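Local coordinates for guanine nucleotide exchange protein (Legionella pneumophila, PDB 1XSZ), which probably acts as a guanine nucleotide exchange factor for the small GTPase Arf, with a capping domain that lies over the active site of its Sec7 domain, at residues E13-F18 against R52-L57; N27-I32 against E42-F47; M159-L164 against E184-I189; V199-G204 against V321-A326; Y205-T210 against P294-Q299. One frame throughout, in Å; residues are numbered along the deposited sequence. Where two conformers were deposited one is given.

Interaction 1. Residues E13-F18 against R52-L57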
# COMPACT_ATOMS: atom_id res chain seq x y z
N GLU A 13 14.96 -23.87 0.76
CA GLU A 13 13.73 -24.26 0.07
C GLU A 13 12.65 -23.20 0.27
O GLU A 13 11.87 -22.92 -0.63
CB GLU A 13 13.24 -25.62 0.58
CG GLU A 13 11.95 -26.08 -0.07
CD GLU A 13 11.52 -27.46 0.38
OE1 GLU A 13 11.42 -27.69 1.60
OE2 GLU A 13 11.26 -28.32 -0.49
N ILE A 14 12.62 -22.60 1.46
CA ILE A 14 11.63 -21.57 1.76
C ILE A 14 11.92 -20.32 0.94
O ILE A 14 11.01 -19.75 0.32
CB ILE A 14 11.63 -21.22 3.26
CG1 ILE A 14 11.24 -22.46 4.07
CG2 ILE A 14 10.64 -20.08 3.53
CD1 ILE A 14 11.38 -22.28 5.57
N ILE A 15 13.17 -19.89 0.93
CA ILE A 15 13.57 -18.71 0.18
C ILE A 15 13.25 -18.87 -1.31
O ILE A 15 12.63 -18.00 -1.92
CB ILE A 15 15.08 -18.43 0.35
CG1 ILE A 15 15.35 -17.95 1.78
CG2 ILE A 15 15.55 -17.39 -0.66
CD1 ILE A 15 16.82 -17.90 2.14
N GLU A 16 13.67 -19.99 -1.88
CA GLU A 16 13.42 -20.26 -3.30
C GLU A 16 11.93 -20.23 -3.61
O GLU A 16 11.50 -19.63 -4.60
CB GLU A 16 14.00 -21.62 -3.68
CG GLU A 16 13.67 -22.06 -5.10
CD GLU A 16 14.26 -23.41 -5.45
OE1 GLU A 16 14.01 -24.38 -4.70
OE2 GLU A 16 14.97 -23.50 -6.47
N ALA A 17 11.13 -20.87 -2.77
CA ALA A 17 9.69 -20.91 -2.98
C ALA A 17 9.06 -19.52 -2.85
O ALA A 17 8.23 -19.12 -3.67
CB ALA A 17 9.04 -21.86 -1.99
N PHE A 18 9.47 -18.78 -1.82
CA PHE A 18 8.93 -17.45 -1.58
C PHE A 18 9.18 -16.48 -2.72
O PHE A 18 8.26 -15.82 -3.20
CB PHE A 18 9.52 -16.85 -0.30
CG PHE A 18 8.92 -15.51 0.07
CD1 PHE A 18 7.74 -15.44 0.80
CD2 PHE A 18 9.52 -14.33 -0.36
CE1 PHE A 18 7.16 -14.21 1.09
CE2 PHE A 18 8.95 -13.10 -0.08
CZ PHE A 18 7.77 -13.03 0.65
N ARG A 52 16.30 -11.18 5.32
CA ARG A 52 16.07 -9.96 4.56
C ARG A 52 17.00 -9.76 3.36
O ARG A 52 16.62 -9.13 2.38
CB ARG A 52 16.16 -8.75 5.49
CG ARG A 52 17.50 -8.56 6.16
CD ARG A 52 17.47 -7.37 7.10
NE ARG A 52 18.79 -7.11 7.69
CZ ARG A 52 19.42 -7.95 8.50
NH1 ARG A 52 18.87 -9.11 8.83
NH2 ARG A 52 20.62 -7.63 8.97
N LYS A 53 18.22 -10.29 3.44
CA LYS A 53 19.18 -10.14 2.35
C LYS A 53 18.97 -11.15 1.22
O LYS A 53 19.58 -11.04 0.16
CB LYS A 53 20.61 -10.29 2.88
CG LYS A 53 21.02 -9.23 3.88
CD LYS A 53 22.43 -9.47 4.39
CE LYS A 53 22.85 -8.40 5.39
NZ LYS A 53 22.82 -7.04 4.78
N ASN A 54 18.10 -12.13 1.45
CA ASN A 54 17.85 -13.18 0.46
C ASN A 54 16.44 -13.21 -0.11
O ASN A 54 16.17 -13.96 -1.05
CB ASN A 54 18.15 -14.54 1.09
CG ASN A 54 19.55 -14.62 1.65
OD1 ASN A 54 19.76 -15.05 2.79
ND2 ASN A 54 20.53 -14.20 0.85
N LEU A 55 15.55 -12.41 0.45
CA LEU A 55 14.16 -12.39 0.00
C LEU A 55 13.79 -11.19 -0.86
O LEU A 55 14.45 -10.15 -0.81
CB LEU A 55 13.23 -12.40 1.22
CG LEU A 55 13.29 -13.60 2.17
CD1 LEU A 55 12.61 -13.24 3.47
CD2 LEU A 55 12.62 -14.81 1.53
N ASP A 56 12.73 -11.36 -1.64
CA ASP A 56 12.20 -10.29 -2.49
C ASP A 56 11.52 -9.37 -1.48
O ASP A 56 10.42 -9.67 -0.99
CB ASP A 56 11.17 -10.89 -3.46
CG ASP A 56 10.40 -9.84 -4.24
OD1 ASP A 56 9.67 -10.23 -5.17
OD2 ASP A 56 10.50 -8.64 -3.92
N LEU A 57 12.17 -8.25 -1.17
CA LEU A 57 11.62 -7.34 -0.18
C LEU A 57 10.37 -6.60 -0.62
O LEU A 57 9.62 -6.11 0.22
CB LEU A 57 12.71 -6.36 0.28
CG LEU A 57 13.86 -7.05 1.02
CD1 LEU A 57 14.86 -6.01 1.50
CD2 LEU A 57 13.32 -7.86 2.19
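Ile15 of helix 11-20 meets Asn54 and Leu55 of the loop after helix 40-50. Its CG2, anti to the backbone N, lies 3.5 Å from Asn54 O. The other branch ends in CD1, which lies 3.8 Å from Asn54 CB. CG1 of the same side chain is 4.2 Å from Leu55 CD2, and the two side chains cross at about a right angle. This is helix-to-loop packing in the all-helical Sec7 domain. Helix 11-20 packs here against the loop that joins helices 40-50 and 57-64. One turn further on, Phe18 points the same way. Its CG is anti to the backbone N (chi1 -176°), and the ring lies against the loop. Leu55 CD2 approaches the ring obliquely, 3.7 Å from Phe18 CD2, and so fits between Ile15 and Phe18. At the ring edge, close to the ring plane, Asp56 O is 3.8 Å from Phe18 CE2. The side chains of 13-18 make no polar bond to the loop; Asn19, which follows directly, hydrogen-bonds it through Asn54 O and Asp56 N. The Asp56 carboxylate instead caps helix 57-64, with OD2 accepting from Ala59 N.

Interaction 2. Residues N27-I32 against E42-F47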
# COMPACT_ATOMS: atom_id res chain seq x y z
N ASN A 27 3.28 -20.75 2.74
CA ASN A 27 2.67 -22.05 3.02
C ASN A 27 3.68 -23.06 3.54
O ASN A 27 3.37 -23.86 4.42
CB ASN A 27 1.98 -22.59 1.76
CG ASN A 27 0.66 -21.88 1.48
OD1 ASN A 27 0.05 -22.08 0.43
ND2 ASN A 27 0.22 -21.06 2.42
N LYS A 28 4.89 -23.03 3.00
CA LYS A 28 5.93 -23.95 3.44
C LYS A 28 6.28 -23.70 4.90
O LYS A 28 6.43 -24.64 5.68
CB LYS A 28 7.18 -23.81 2.57
CG LYS A 28 7.04 -24.42 1.19
CD LYS A 28 8.35 -24.37 0.42
CE LYS A 28 8.26 -25.13 -0.89
NZ LYS A 28 7.19 -24.58 -1.77
N ILE A 29 6.40 -22.43 5.27
CA ILE A 29 6.72 -22.08 6.65
C ILE A 29 5.60 -22.57 7.56
O ILE A 29 5.85 -23.17 8.60
CB ILE A 29 6.86 -20.55 6.83
CG1 ILE A 29 8.11 -20.05 6.11
CG2 ILE A 29 6.93 -20.21 8.33
CD1 ILE A 29 8.25 -18.54 6.09
N LYS A 30 4.36 -22.34 7.14
CA LYS A 30 3.20 -22.77 7.92
C LYS A 30 3.15 -24.28 8.07
O LYS A 30 2.76 -24.78 9.13
CB LYS A 30 1.91 -22.25 7.27
CG LYS A 30 1.80 -20.73 7.27
CD LYS A 30 0.56 -20.24 6.53
CE LYS A 30 -0.72 -20.66 7.22
NZ LYS A 30 -1.91 -20.08 6.55
N GLU A 31 3.54 -25.01 7.04
CA GLU A 31 3.53 -26.47 7.10
C GLU A 31 4.55 -26.97 8.12
O GLU A 31 4.27 -27.89 8.88
CB GLU A 31 3.82 -27.07 5.72
CG GLU A 31 2.73 -26.80 4.70
CD GLU A 31 2.97 -27.51 3.38
OE1 GLU A 31 4.01 -27.24 2.75
OE2 GLU A 31 2.12 -28.33 2.99
N ILE A 32 5.73 -26.36 8.12
CA ILE A 32 6.78 -26.74 9.05
C ILE A 32 6.35 -26.42 10.48
O ILE A 32 6.57 -27.21 11.40
CB ILE A 32 8.10 -26.01 8.74
CG1 ILE A 32 8.62 -26.45 7.37
CG2 ILE A 32 9.13 -26.28 9.83
CD1 ILE A 32 9.86 -25.72 6.92
N GLU A 42 4.63 -15.56 14.27
CA GLU A 42 5.88 -15.02 14.78
C GLU A 42 7.05 -15.59 13.98
O GLU A 42 8.07 -14.91 13.78
CB GLU A 42 6.04 -15.35 16.27
CG GLU A 42 4.98 -14.71 17.16
CD GLU A 42 3.80 -15.63 17.44
OE1 GLU A 42 3.29 -16.28 16.50
OE2 GLU A 42 3.37 -15.69 18.62
N GLU A 43 6.90 -16.82 13.51
CA GLU A 43 7.96 -17.47 12.74
C GLU A 43 8.10 -16.84 11.36
O GLU A 43 9.21 -16.67 10.86
CB GLU A 43 7.67 -18.97 12.61
CG GLU A 43 8.91 -19.78 12.26
CD GLU A 43 9.97 -19.75 13.36
OE1 GLU A 43 11.16 -19.91 13.03
OE2 GLU A 43 9.61 -19.57 14.54
N ILE A 44 6.98 -16.50 10.72
CA ILE A 44 7.04 -15.86 9.41
C ILE A 44 7.74 -14.51 9.57
O ILE A 44 8.63 -14.17 8.79
CB ILE A 44 5.62 -15.65 8.83
CG1 ILE A 44 4.98 -17.01 8.54
CG2 ILE A 44 5.70 -14.79 7.57
CD1 ILE A 44 3.51 -16.92 8.18
N ALA A 45 7.33 -13.74 10.58
CA ALA A 45 7.93 -12.44 10.82
C ALA A 45 9.43 -12.56 11.08
O ALA A 45 10.22 -11.77 10.56
CB ALA A 45 7.25 -11.76 12.01
N GLU A 46 9.83 -13.54 11.88
CA GLU A 46 11.24 -13.73 12.18
C GLU A 46 12.02 -14.11 10.93
O GLU A 46 13.17 -13.69 10.77
CB GLU A 46 11.41 -14.81 13.26
CG GLU A 46 12.85 -15.02 13.72
CD GLU A 46 13.46 -13.78 14.35
OE1 GLU A 46 12.80 -13.16 15.21
OE2 GLU A 46 14.61 -13.43 13.99
N PHE A 47 11.41 -14.89 10.05
CA PHE A 47 12.08 -15.30 8.82
C PHE A 47 12.33 -14.08 7.93
O PHE A 47 13.39 -13.96 7.32
CB PHE A 47 11.22 -16.32 8.06
CG PHE A 47 11.99 -17.10 7.01
CD1 PHE A 47 12.84 -18.13 7.39
CD2 PHE A 47 11.88 -16.77 5.67
CE1 PHE A 47 13.58 -18.84 6.43
CE2 PHE A 47 12.61 -17.47 4.70
CZ PHE A 47 13.46 -18.51 5.09
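Glu43 and Ile29 touch through carbon. Glu43 CG is 4.4 Å from Ile29 CG2, while the carboxylate has its partner elsewhere: OE1 accepts from His4 N. Only the aliphatic part of Glu43 therefore serves the helix contact. Ile44 comes next and meets the same methyl more closely, with CG1 3.8 Å from Ile29 CG2. This methyl is anti to the backbone N of Ile29, and it is the branch that Glu43 and Ile44 share. The far end of Ile44, CD1, rests beside the aliphatic chain of Lys30, 4.3 Å from Lys30 CG. The amine of Lys30 lies beyond the contact, in a salt bridge with Glu70. Helices 22-35 and 40-50 are consecutive helices of the all-helical Sec7 domain, joined by a short loop and packed on each other. The axes of the two short segments run 129° apart in direction and approach to 10.1 Å, an ordinary spacing for packed helices. Phe47 sits one turn beyond Glu43. Its CG is anti to the backbone N (chi1 -163°), and the ring meets the other branch of Ile29. Ile29 CD1 lies 4.1 Å from Phe47 CD2, oblique to the ring. Ile14 of helix 11-20 touches both Ile29 and Phe47, and Ile7 also packs on Phe47.

Interaction 3. Residues M159-L164 against E184-I189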
# COMPACT_ATOMS: atom_id res chain seq x y z
N MET A 159 5.89 24.87 6.75
CA MET A 159 5.38 24.88 8.11
C MET A 159 6.50 25.26 9.06
O MET A 159 7.65 24.85 8.87
CB MET A 159 4.84 23.50 8.49
CG MET A 159 4.48 23.35 9.97
SD MET A 159 3.77 21.75 10.38
CE MET A 159 2.01 22.14 10.34
N THR A 160 6.17 26.05 10.08
CA THR A 160 7.13 26.48 11.09
C THR A 160 6.86 25.65 12.35
O THR A 160 5.84 24.97 12.44
CB THR A 160 6.94 27.95 11.45
OG1 THR A 160 5.65 28.14 12.03
CG2 THR A 160 7.08 28.83 10.21
N VAL A 161 7.77 25.72 13.31
CA VAL A 161 7.57 24.96 14.54
C VAL A 161 6.32 25.47 15.26
O VAL A 161 5.59 24.69 15.88
CB VAL A 161 8.81 25.03 15.46
CG1 VAL A 161 9.05 26.45 15.91
CG2 VAL A 161 8.63 24.09 16.65
N ASP A 162 6.05 26.77 15.17
CA ASP A 162 4.86 27.32 15.80
C ASP A 162 3.63 26.78 15.09
O ASP A 162 2.61 26.49 15.72
CB ASP A 162 4.89 28.85 15.74
CG ASP A 162 5.97 29.45 16.61
OD1 ASP A 162 6.00 29.13 17.82
OD2 ASP A 162 6.80 30.23 16.09
N GLY A 163 3.73 26.63 13.77
CA GLY A 163 2.62 26.09 13.01
C GLY A 163 2.35 24.64 13.38
O GLY A 163 1.21 24.20 13.44
N LEU A 164 3.42 23.89 13.63
CA LEU A 164 3.26 22.49 14.01
C LEU A 164 2.51 22.40 15.34
O LEU A 164 1.58 21.61 15.48
CB LEU A 164 4.63 21.81 14.15
CG LEU A 164 4.58 20.34 14.59
CD1 LEU A 164 3.91 19.49 13.52
CD2 LEU A 164 5.99 19.84 14.88
N GLU A 184 11.46 19.65 19.34
CA GLU A 184 12.53 18.70 19.08
C GLU A 184 12.22 17.86 17.84
O GLU A 184 13.08 17.65 16.99
CB GLU A 184 12.70 17.80 20.30
CG GLU A 184 13.38 16.49 20.02
CD GLU A 184 13.46 15.63 21.25
OE1 GLU A 184 12.67 15.86 22.19
OE2 GLU A 184 14.32 14.73 21.27
N LEU A 185 10.98 17.38 17.74
CA LEU A 185 10.56 16.57 16.60
C LEU A 185 10.76 17.36 15.31
O LEU A 185 11.32 16.85 14.34
CB LEU A 185 9.08 16.19 16.77
CG LEU A 185 8.40 15.34 15.70
CD1 LEU A 185 7.16 14.69 16.28
CD2 LEU A 185 8.03 16.20 14.49
N TYR A 186 10.31 18.60 15.30
CA TYR A 186 10.44 19.46 14.14
C TYR A 186 11.89 19.58 13.69
O TYR A 186 12.21 19.39 12.51
CB TYR A 186 9.88 20.85 14.47
CG TYR A 186 9.89 21.82 13.31
CD1 TYR A 186 8.75 22.00 12.52
CD2 TYR A 186 11.03 22.54 12.99
CE1 TYR A 186 8.76 22.88 11.44
CE2 TYR A 186 11.06 23.43 11.92
CZ TYR A 186 9.92 23.59 11.15
OH TYR A 186 9.94 24.48 10.09
N SER A 187 12.77 19.92 14.63
CA SER A 187 14.18 20.09 14.34
C SER A 187 14.84 18.82 13.84
O SER A 187 15.67 18.86 12.94
CB SER A 187 14.90 20.58 15.60
OG SER A 187 16.30 20.68 15.37
N GLU A 188 14.47 17.68 14.42
CA GLU A 188 15.04 16.42 14.00
C GLU A 188 14.74 16.09 12.55
O GLU A 188 15.64 15.76 11.79
CB GLU A 188 14.51 15.28 14.86
CG GLU A 188 15.14 15.16 16.22
CD GLU A 188 14.50 14.05 17.00
OE1 GLU A 188 13.41 14.28 17.57
OE2 GLU A 188 15.06 12.94 17.00
N ILE A 189 13.47 16.19 12.17
CA ILE A 189 13.11 15.86 10.80
C ILE A 189 13.61 16.92 9.82
O ILE A 189 13.91 16.60 8.66
CB ILE A 189 11.58 15.60 10.67
CG1 ILE A 189 11.29 14.89 9.33
CG2 ILE A 189 10.79 16.89 10.81
CD1 ILE A 189 11.99 13.53 9.19
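The ring of Tyr186 lies against the backbone turn of Thr160 and Val161 at the start of helix 161-167. Its CG is anti to the backbone N (chi1 -177°), and the ring continues toward that turn. Val161 N stands 3.5 Å above one face, offset toward the rim. Val161 CB makes a CH-pi contact, 4.1 Å from the centroid of the Tyr186 ring and 15° off its normal. The hydroxyl goes further, to the residue before the turn. Tyr186 OH donates to Met159 O at 2.6 Å, a short bond that lies in the carbonyl plane, on a lone pair. The bond at one end and the backbone over one face probably limit rotation of the ring. Thr160 is the N-cap of helix 161-167, and its OG1 accepts from Gly163 N at 3.0 Å. The tyrosine therefore packs on a helix start that is already closed by its own cap. Leu164 completes the contact at the root of the ring. Its CD2 is 4.0 Å from Tyr186 CB, and the two side chains run past each other in opposite directions. The same methyl is 4.2 Å from Leu185 CD2. Through Leu185, helix 179-191 touches helix 161-167, Leu137 and Thr141 of helix 131-149, and Phe89 and Val90 of helix 89-98, all in the Sec7 domain.

Interaction 4. Residues V199-G204 against V321-A326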
# COMPACT_ATOMS: atom_id res chain seq x y z
N VAL A 199 8.61 0.78 -3.78
CA VAL A 199 8.65 -0.19 -4.87
C VAL A 199 8.41 0.61 -6.15
O VAL A 199 7.73 1.63 -6.13
CB VAL A 199 7.53 -1.25 -4.72
CG1 VAL A 199 7.72 -2.04 -3.43
CG2 VAL A 199 6.16 -0.58 -4.73
N LYS A 200 8.95 0.14 -7.28
CA LYS A 200 8.75 0.85 -8.54
C LYS A 200 7.43 0.47 -9.19
O LYS A 200 6.86 1.24 -9.96
CB LYS A 200 9.91 0.58 -9.50
CG LYS A 200 10.13 -0.88 -9.85
CD LYS A 200 11.30 -1.06 -10.81
CE LYS A 200 12.60 -0.57 -10.19
NZ LYS A 200 13.75 -0.72 -11.13
N THR A 201 6.93 -0.72 -8.85
CA THR A 201 5.67 -1.22 -9.39
C THR A 201 4.83 -1.85 -8.28
O THR A 201 5.37 -2.32 -7.28
CB THR A 201 5.89 -2.28 -10.49
OG1 THR A 201 6.56 -3.41 -9.93
CG2 THR A 201 6.74 -1.71 -11.62
N SER A 202 3.52 -1.88 -8.48
CA SER A 202 2.60 -2.46 -7.50
C SER A 202 1.84 -3.65 -8.10
O SER A 202 1.71 -3.76 -9.33
CB SER A 202 1.61 -1.41 -7.02
OG SER A 202 2.27 -0.34 -6.36
N PRO A 203 1.33 -4.55 -7.25
CA PRO A 203 0.59 -5.71 -7.73
C PRO A 203 -0.60 -5.32 -8.62
O PRO A 203 -1.25 -4.30 -8.40
CB PRO A 203 0.13 -6.40 -6.44
CG PRO A 203 1.18 -6.00 -5.46
CD PRO A 203 1.44 -4.56 -5.78
N GLY A 204 -0.85 -6.15 -9.63
CA GLY A 204 -1.98 -5.92 -10.52
C GLY A 204 -1.66 -5.16 -11.78
O GLY A 204 -0.54 -5.23 -12.30
N VAL A 321 -1.78 -0.34 -20.42
CA VAL A 321 -1.38 -0.69 -19.07
C VAL A 321 0.14 -0.54 -19.07
O VAL A 321 0.83 -1.14 -19.90
CB VAL A 321 -1.77 -2.14 -18.73
CG1 VAL A 321 -1.02 -2.64 -17.50
CG2 VAL A 321 -3.27 -2.22 -18.48
N LYS A 322 0.66 0.26 -18.15
CA LYS A 322 2.10 0.49 -18.06
C LYS A 322 2.84 -0.69 -17.45
O LYS A 322 3.91 -1.08 -17.93
CB LYS A 322 2.37 1.73 -17.20
CG LYS A 322 3.84 2.11 -17.08
CD LYS A 322 4.38 2.61 -18.41
CE LYS A 322 5.84 3.03 -18.29
NZ LYS A 322 6.35 3.57 -19.57
N ASN A 323 2.27 -1.27 -16.40
CA ASN A 323 2.91 -2.39 -15.73
C ASN A 323 1.95 -3.48 -15.30
O ASN A 323 0.83 -3.19 -14.87
CB ASN A 323 3.65 -1.89 -14.47
CG ASN A 323 4.53 -0.70 -14.73
OD1 ASN A 323 5.42 -0.75 -15.58
ND2 ASN A 323 4.30 0.39 -14.00
N PHE A 324 2.40 -4.72 -15.41
CA PHE A 324 1.64 -5.88 -14.97
C PHE A 324 2.50 -6.52 -13.89
O PHE A 324 3.70 -6.73 -14.10
CB PHE A 324 1.52 -6.91 -16.09
CG PHE A 324 0.79 -6.43 -17.31
CD1 PHE A 324 -0.58 -6.63 -17.43
CD2 PHE A 324 1.48 -5.81 -18.34
CE1 PHE A 324 -1.25 -6.24 -18.59
CE2 PHE A 324 0.82 -5.41 -19.51
CZ PHE A 324 -0.55 -5.63 -19.63
N LYS A 325 1.91 -6.83 -12.74
CA LYS A 325 2.65 -7.45 -11.65
C LYS A 325 1.77 -8.47 -10.96
O LYS A 325 0.58 -8.25 -10.77
CB LYS A 325 3.12 -6.39 -10.65
CG LYS A 325 4.14 -6.91 -9.63
CD LYS A 325 4.56 -5.80 -8.67
CE LYS A 325 5.87 -6.14 -7.97
NZ LYS A 325 6.32 -5.02 -7.10
N ALA A 326 2.37 -9.59 -10.58
CA ALA A 326 1.63 -10.64 -9.90
C ALA A 326 1.02 -10.16 -8.59
O ALA A 326 1.49 -9.20 -7.98
CB ALA A 326 2.57 -11.81 -9.61
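Lys325 NZ donates to Thr201 O at 2.9 Å, from above the carbonyl plane. A weak bond to Thr201 OG1 adds to this, and the same amine forms a salt bridge with Glu58 of helix 57-64. The backbones are paired nearby. Gly204 N donates to Lys325 O at 2.8 Å, and Lys325 N returns a bond to Gly204 O at 3.0 Å. This antiparallel hydrogen-bonded pair joins the edge strand 323-325 to strand 204-208 in the capping domain. Gly204 has backbone angles (phi 94°) that call for glycine. The Lys325 chain has CG anti to the backbone N and stays extended, so it runs back over the 201-203 backbone. Its CB is 3.3 Å from Ser202 O, and CD is 3.7 Å from Pro203 N. Further out, Thr201 CG2 packs on the Asn323 amide, 3.9 Å from its CG. Pro203 CB touches Ala326 O at 3.5 Å. The ammonium group bonds to Thr201 O and pairs with the Glu58 carboxylate of the Sec7 domain, so this lysine probably helps to hold the two domains together.

Interaction 5. Residues Y205-T210 against P294-Q299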
# COMPACT_ATOMS: atom_id res chain seq x y z
N TYR A 205 -2.65 -4.44 -12.29
CA TYR A 205 -2.51 -3.64 -13.49
C TYR A 205 -2.36 -2.17 -13.11
O TYR A 205 -3.17 -1.65 -12.33
CB TYR A 205 -3.76 -3.73 -14.37
CG TYR A 205 -4.21 -5.13 -14.73
CD1 TYR A 205 -3.56 -5.85 -15.73
CD2 TYR A 205 -5.31 -5.71 -14.10
CE1 TYR A 205 -3.99 -7.13 -16.08
CE2 TYR A 205 -5.75 -6.98 -14.44
CZ TYR A 205 -5.09 -7.69 -15.44
OH TYR A 205 -5.53 -8.93 -15.79
N GLU A 206 -1.34 -1.51 -13.63
CA GLU A 206 -1.19 -0.10 -13.35
C GLU A 206 -1.21 0.67 -14.65
O GLU A 206 -0.49 0.33 -15.60
CB GLU A 206 0.11 0.24 -12.63
CG GLU A 206 0.18 1.73 -12.29
CD GLU A 206 1.48 2.17 -11.64
OE1 GLU A 206 1.54 3.35 -11.22
OE2 GLU A 206 2.42 1.36 -11.54
N LEU A 207 -2.07 1.68 -14.71
CA LEU A 207 -2.15 2.56 -15.86
C LEU A 207 -1.62 3.88 -15.34
O LEU A 207 -2.05 4.37 -14.28
CB LEU A 207 -3.60 2.72 -16.34
CG LEU A 207 -4.28 1.45 -16.85
CD1 LEU A 207 -5.07 0.80 -15.72
CD2 LEU A 207 -5.19 1.78 -18.02
N THR A 208 -0.67 4.46 -16.05
CA THR A 208 -0.12 5.74 -15.64
C THR A 208 0.63 6.34 -16.81
O THR A 208 1.46 5.68 -17.44
CB THR A 208 0.82 5.59 -14.41
OG1 THR A 208 1.31 6.89 -14.04
CG2 THR A 208 2.01 4.68 -14.72
N SER A 209 0.32 7.60 -17.12
CA SER A 209 0.97 8.27 -18.24
C SER A 209 0.67 9.75 -18.19
O SER A 209 -0.15 10.22 -17.40
CB SER A 209 0.46 7.71 -19.57
OG SER A 209 -0.80 8.28 -19.89
N THR A 210 1.34 10.49 -19.08
CA THR A 210 1.18 11.93 -19.18
C THR A 210 -0.10 12.30 -19.93
O THR A 210 -0.44 13.48 -20.02
CB THR A 210 2.37 12.55 -19.91
OG1 THR A 210 2.56 11.89 -21.17
CG2 THR A 210 3.64 12.42 -19.09
N PRO A 294 -0.86 10.78 -13.12
CA PRO A 294 -1.95 10.16 -12.38
C PRO A 294 -1.73 8.65 -12.51
O PRO A 294 -1.02 8.19 -13.41
CB PRO A 294 -3.19 10.63 -13.14
CG PRO A 294 -2.68 10.82 -14.53
CD PRO A 294 -1.35 11.48 -14.31
N ARG A 295 -2.34 7.88 -11.62
CA ARG A 295 -2.19 6.44 -11.65
C ARG A 295 -3.51 5.76 -11.33
O ARG A 295 -4.30 6.28 -10.55
CB ARG A 295 -1.19 5.97 -10.60
CG ARG A 295 0.17 6.63 -10.64
CD ARG A 295 0.83 6.53 -9.27
NE ARG A 295 1.05 5.16 -8.84
CZ ARG A 295 1.18 4.78 -7.57
NH1 ARG A 295 1.10 5.68 -6.60
NH2 ARG A 295 1.41 3.51 -7.27
N VAL A 296 -3.73 4.61 -11.95
CA VAL A 296 -4.90 3.79 -11.66
C VAL A 296 -4.33 2.39 -11.44
O VAL A 296 -3.59 1.88 -12.29
CB VAL A 296 -5.91 3.77 -12.83
CG1 VAL A 296 -7.04 2.79 -12.51
CG2 VAL A 296 -6.47 5.17 -13.06
N ILE A 297 -4.63 1.80 -10.29
CA ILE A 297 -4.14 0.47 -9.96
C ILE A 297 -5.36 -0.44 -9.80
O ILE A 297 -6.23 -0.18 -8.97
CB ILE A 297 -3.31 0.47 -8.65
CG1 ILE A 297 -2.09 1.39 -8.81
CG2 ILE A 297 -2.87 -0.95 -8.32
CD1 ILE A 297 -1.26 1.55 -7.54
N ILE A 298 -5.41 -1.49 -10.61
CA ILE A 298 -6.53 -2.43 -10.61
C ILE A 298 -6.05 -3.80 -10.17
O ILE A 298 -5.12 -4.36 -10.76
CB ILE A 298 -7.15 -2.53 -12.02
CG1 ILE A 298 -7.58 -1.14 -12.49
CG2 ILE A 298 -8.32 -3.49 -12.01
CD1 ILE A 298 -8.12 -1.09 -13.91
N GLN A 299 -6.68 -4.35 -9.14
CA GLN A 299 -6.28 -5.64 -8.60
C GLN A 299 -7.44 -6.61 -8.43
O GLN A 299 -8.47 -6.25 -7.88
CB GLN A 299 -5.59 -5.45 -7.25
CG GLN A 299 -4.39 -4.54 -7.30
CD GLN A 299 -3.87 -4.16 -5.92
OE1 GLN A 299 -4.60 -4.21 -4.93
NE2 GLN A 299 -2.61 -3.74 -5.87
O HOH W 1 3.24 1.54 -8.38
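Two neighbouring strands of the capping-domain sheet, 204-208 and 295-300, pair here in antiparallel fashion. Tyr205 and Ile298 form a hydrogen-bonded pair, with Ile298 N donating to Tyr205 O at 2.8 Å. Leu207 and Val296 form the next such pair, with Leu207 N 2.9 Å from Val296 O. Between them, Glu206 and Ile297 are a non-hydrogen-bonded pair. Side chains alternate between the two faces. On the face of Tyr205, Leu207, Val296 and Ile298, Leu207 CD1 lies 4.0 Å from Ile298 CD1. Helices pack on this face of the antiparallel sheet: helix 306-315 covers Tyr205 and Ile298, while helix 216-224 covers Val296. The other face carries Glu206 and Arg295, joined in a salt bridge. Arg295 NE points at Glu206 OE1 at 3.0 Å, with an angle of 165° at the hydrogen. The oxygen lies in the guanidinium plane, but NE stands above the carboxylate plane; the two planes are 64° apart. Glu206 is extended, with CG anti to the backbone N (chi1 -177°). Its OE2 accepts from Asn323 ND2 on the strand at its other side. Arg295 NH2 donates to Gly104 O of the Sec7 domain, and the guanidinium makes a cation-pi contact with Tyr280. Thr208 OG1 donates to Pro294 O at 2.7 Å.

Interactions 1, 2 and 3 lie in the Sec7 domain, and interactions 4 and 5 in the capping domain, so the contacts divide between the exchange domain and its cap. Interaction 2 is nested inside the loop closed by interaction 1. Their centres are 12 Å apart, and they touch through helices 11-20, 22-35 and 40-50. Interaction 3 follows later in the chain, with its centre about 40 Å from both. Interaction 5 is nested inside interaction 4, with centres 9 Å apart. Strand 204-208 is central to this pair, flanked by 295-300 and 323-325. Interaction 4 comes within about 6 Å of interaction 1, nearest atoms, so the 199-204 segment passes close to the loop that leads into helix 57-64.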